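Long-range contact in glycosyl hydrolase (Rhizobium leguminosarum bv. trifolii, PDB 5NDX), which probably hydrolyses O-glycosidic bonds as a family 39 glycoside hydrolase, a bacterial orthologue of human alpha-L-iduronidase: residues R437-C441 with A609-R613. The protein carries 2 engineered substitutions. Coordinates in Å, arbitrary orientation, origin at the centre of the assembly. Residue numbers count along the deposited sequence, not the author numbering.
Sequences RHAIC and AFGRR. Unlike the reference sequence in segment 437-441: Ile440 (reference Leu). With SO4 (sulfate ion), chain G.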
loop_
_atom_site.group_PDB
_atom_site.type_symbol
_atom_site.label_atom_id
_atom_site.label_comp_id
_atom_site.label_asym_id
_atom_site.label_seq_id
_atom_site.Cartn_x
_atom_site.Cartn_y
_atom_site.Cartn_z
ATOM N N ARG A 437 28.842 16.424 4.937
ATOM C CA ARG A 437 27.560 17.041 5.230
ATOM C C ARG A 437 26.445 16.008 5.077
ATOM O O ARG A 437 26.396 15.237 4.101
ATOM C CB ARG A 437 27.140 18.080 4.193
ATOM C CG ARG A 437 27.724 19.454 4.177
ATOM C CD ARG A 437 27.511 20.020 2.760
ATOM N NE ARG A 437 26.481 21.040 2.659
ATOM C CZ ARG A 437 25.756 21.320 1.564
ATOM N NH1 ARG A 437 25.868 20.635 0.432
ATOM N NH2 ARG A 437 24.848 22.289 1.621
ATOM N N HIS A 438 25.482 16.117 5.957
ATOM C CA HIS A 438 24.242 15.353 5.851
ATOM C C HIS A 438 23.088 16.269 6.097
ATOM O O HIS A 438 23.195 17.258 6.858
ATOM C CB HIS A 438 24.241 14.251 6.894
ATOM C CG HIS A 438 25.220 13.177 6.610
ATOM N ND1 HIS A 438 24.872 11.992 5.993
ATOM C CD2 HIS A 438 26.545 13.108 6.831
ATOM C CE1 HIS A 438 25.944 11.228 5.874
ATOM N NE2 HIS A 438 26.973 11.889 6.357
ATOM N N ALA A 439 21.961 15.892 5.525
ATOM C CA ALA A 439 20.688 16.577 5.756
ATOM C C ALA A 439 19.777 15.652 6.572
ATOM O O ALA A 439 19.742 14.418 6.353
ATOM C CB ALA A 439 20.038 16.930 4.442
ATOM N N ILE A 440 19.101 16.252 7.549
ATOM C CA ILE A 440 18.157 15.551 8.415
ATOM C C ILE A 440 16.747 16.007 8.034
ATOM O O ILE A 440 16.467 17.200 8.139
ATOM C CB ILE A 440 18.433 15.852 9.885
ATOM C CG1 ILE A 440 19.889 15.506 10.231
ATOM C CG2 ILE A 440 17.466 15.059 10.792
ATOM C CD1 ILE A 440 20.313 16.028 11.621
ATOM N N CYS A 441 15.900 15.069 7.576
ATOM C CA CYS A 441 14.515 15.307 7.210
ATOM C C CYS A 441 13.651 14.531 8.181
ATOM O O CYS A 441 13.877 13.337 8.369
ATOM C CB CYS A 441 14.173 14.815 5.777
ATOM S SG CYS A 441 15.433 15.326 4.578
ATOM N N ALA A 609 17.434 17.263 -0.405
ATOM C CA ALA A 609 17.339 17.775 0.960
ATOM C C ALA A 609 18.335 18.924 1.234
ATOM O O ALA A 609 18.214 19.613 2.239
ATOM C CB ALA A 609 17.507 16.629 1.950
ATOM N N PHE A 610 19.275 19.176 0.314
ATOM C CA PHE A 610 20.177 20.304 0.436
ATOM C C PHE A 610 19.611 21.553 -0.253
ATOM O O PHE A 610 20.314 22.497 -0.406
ATOM C CB PHE A 610 21.575 19.910 -0.069
ATOM C CG PHE A 610 22.128 18.736 0.665
ATOM C CD1 PHE A 610 21.787 17.456 0.297
ATOM C CD2 PHE A 610 22.898 18.912 1.798
ATOM C CE1 PHE A 610 22.243 16.366 0.999
ATOM C CE2 PHE A 610 23.341 17.819 2.524
ATOM C CZ PHE A 610 23.007 16.554 2.121
ATOM N N GLY A 611 18.341 21.545 -0.659
ATOM C CA GLY A 611 17.734 22.645 -1.370
ATOM C C GLY A 611 18.053 22.756 -2.874
ATOM O O GLY A 611 17.603 23.683 -3.496
ATOM N N ARG A 612 18.784 21.823 -3.475
ATOM C CA ARG A 612 19.104 21.970 -4.894
ATOM C C ARG A 612 17.969 21.462 -5.791
ATOM O O ARG A 612 17.458 20.378 -5.578
ATOM C CB ARG A 612 20.401 21.249 -5.232
ATOM C CG ARG A 612 21.598 21.820 -4.474
ATOM C CD ARG A 612 22.859 20.992 -4.703
ATOM N NE ARG A 612 22.689 19.656 -4.104
ATOM C CZ ARG A 612 23.637 18.957 -3.484
ATOM N NH1 ARG A 612 24.861 19.420 -3.339
ATOM N NH2 ARG A 612 23.360 17.741 -3.042
ATOM N N ARG A 613 17.612 22.255 -6.782
ATOM C CA ARG A 613 16.616 21.908 -7.786
ATOM C C ARG A 613 17.222 21.100 -8.893
ATOM O O ARG A 613 18.345 21.341 -9.270
ATOM C CB ARG A 613 15.984 23.157 -8.397
ATOM C CG ARG A 613 14.621 22.839 -8.992
ATOM C CD ARG A 613 13.892 23.995 -9.705
ATOM N NE ARG A 613 14.583 24.758 -10.753
ATOM C CZ ARG A 613 15.165 24.290 -11.853
ATOM N NH1 ARG A 613 15.261 23.000 -12.099
ATOM N NH2 ARG A 613 15.712 25.136 -12.712
HETATM S S SO4 G . 15.911 27.491 -7.578
HETATM O O1 SO4 G . 16.679 28.671 -7.104
HETATM O O2 SO4 G . 16.404 26.278 -6.890
HETATM O O3 SO4 G . 14.474 27.688 -7.277
HETATM O O4 SO4 G . 16.087 27.330 -9.040
HETATM O O HOH W 1 22.655 23.236 1.011
#
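Two arginines meet end to end: NH1 of Arg437 lies 4.1 Å from NH1 of Arg612, a pairing of like charges made tolerable by Asp527, which forms salt bridges with both, while Asp608 also holds Arg612. The Phe610 ring lies between the Arg437 guanidinium, which meets it obliquely with NH1 3.7 Å from Phe610 CD2, and the Ala439 methyl, whose CB sits over its face in a CH-pi contact, 4.0 Å from the centroid and 20° off the normal. Ala609 completes the apolar part: its CB is 3.6 Å from both Ala439 CB and Cys441 SG. One water donates to Phe610 O at 2.8 Å and weakly accepts from Arg437 NH2 at 2.5 Å. Arg437, Ala439 and Cys441 direct CA-to-CB toward 609-613, in the loop between strands 601-607 and 618-620 whose flanks the Cys605–Cys617 disulfide joins; His438 and Ile440 point away. The C-terminal antiparallel sheet thus packs by this loop on the nine-strand sheet, probably as the fibronectin type III-like domain does on the beta-sandwich in human alpha-L-iduronidase.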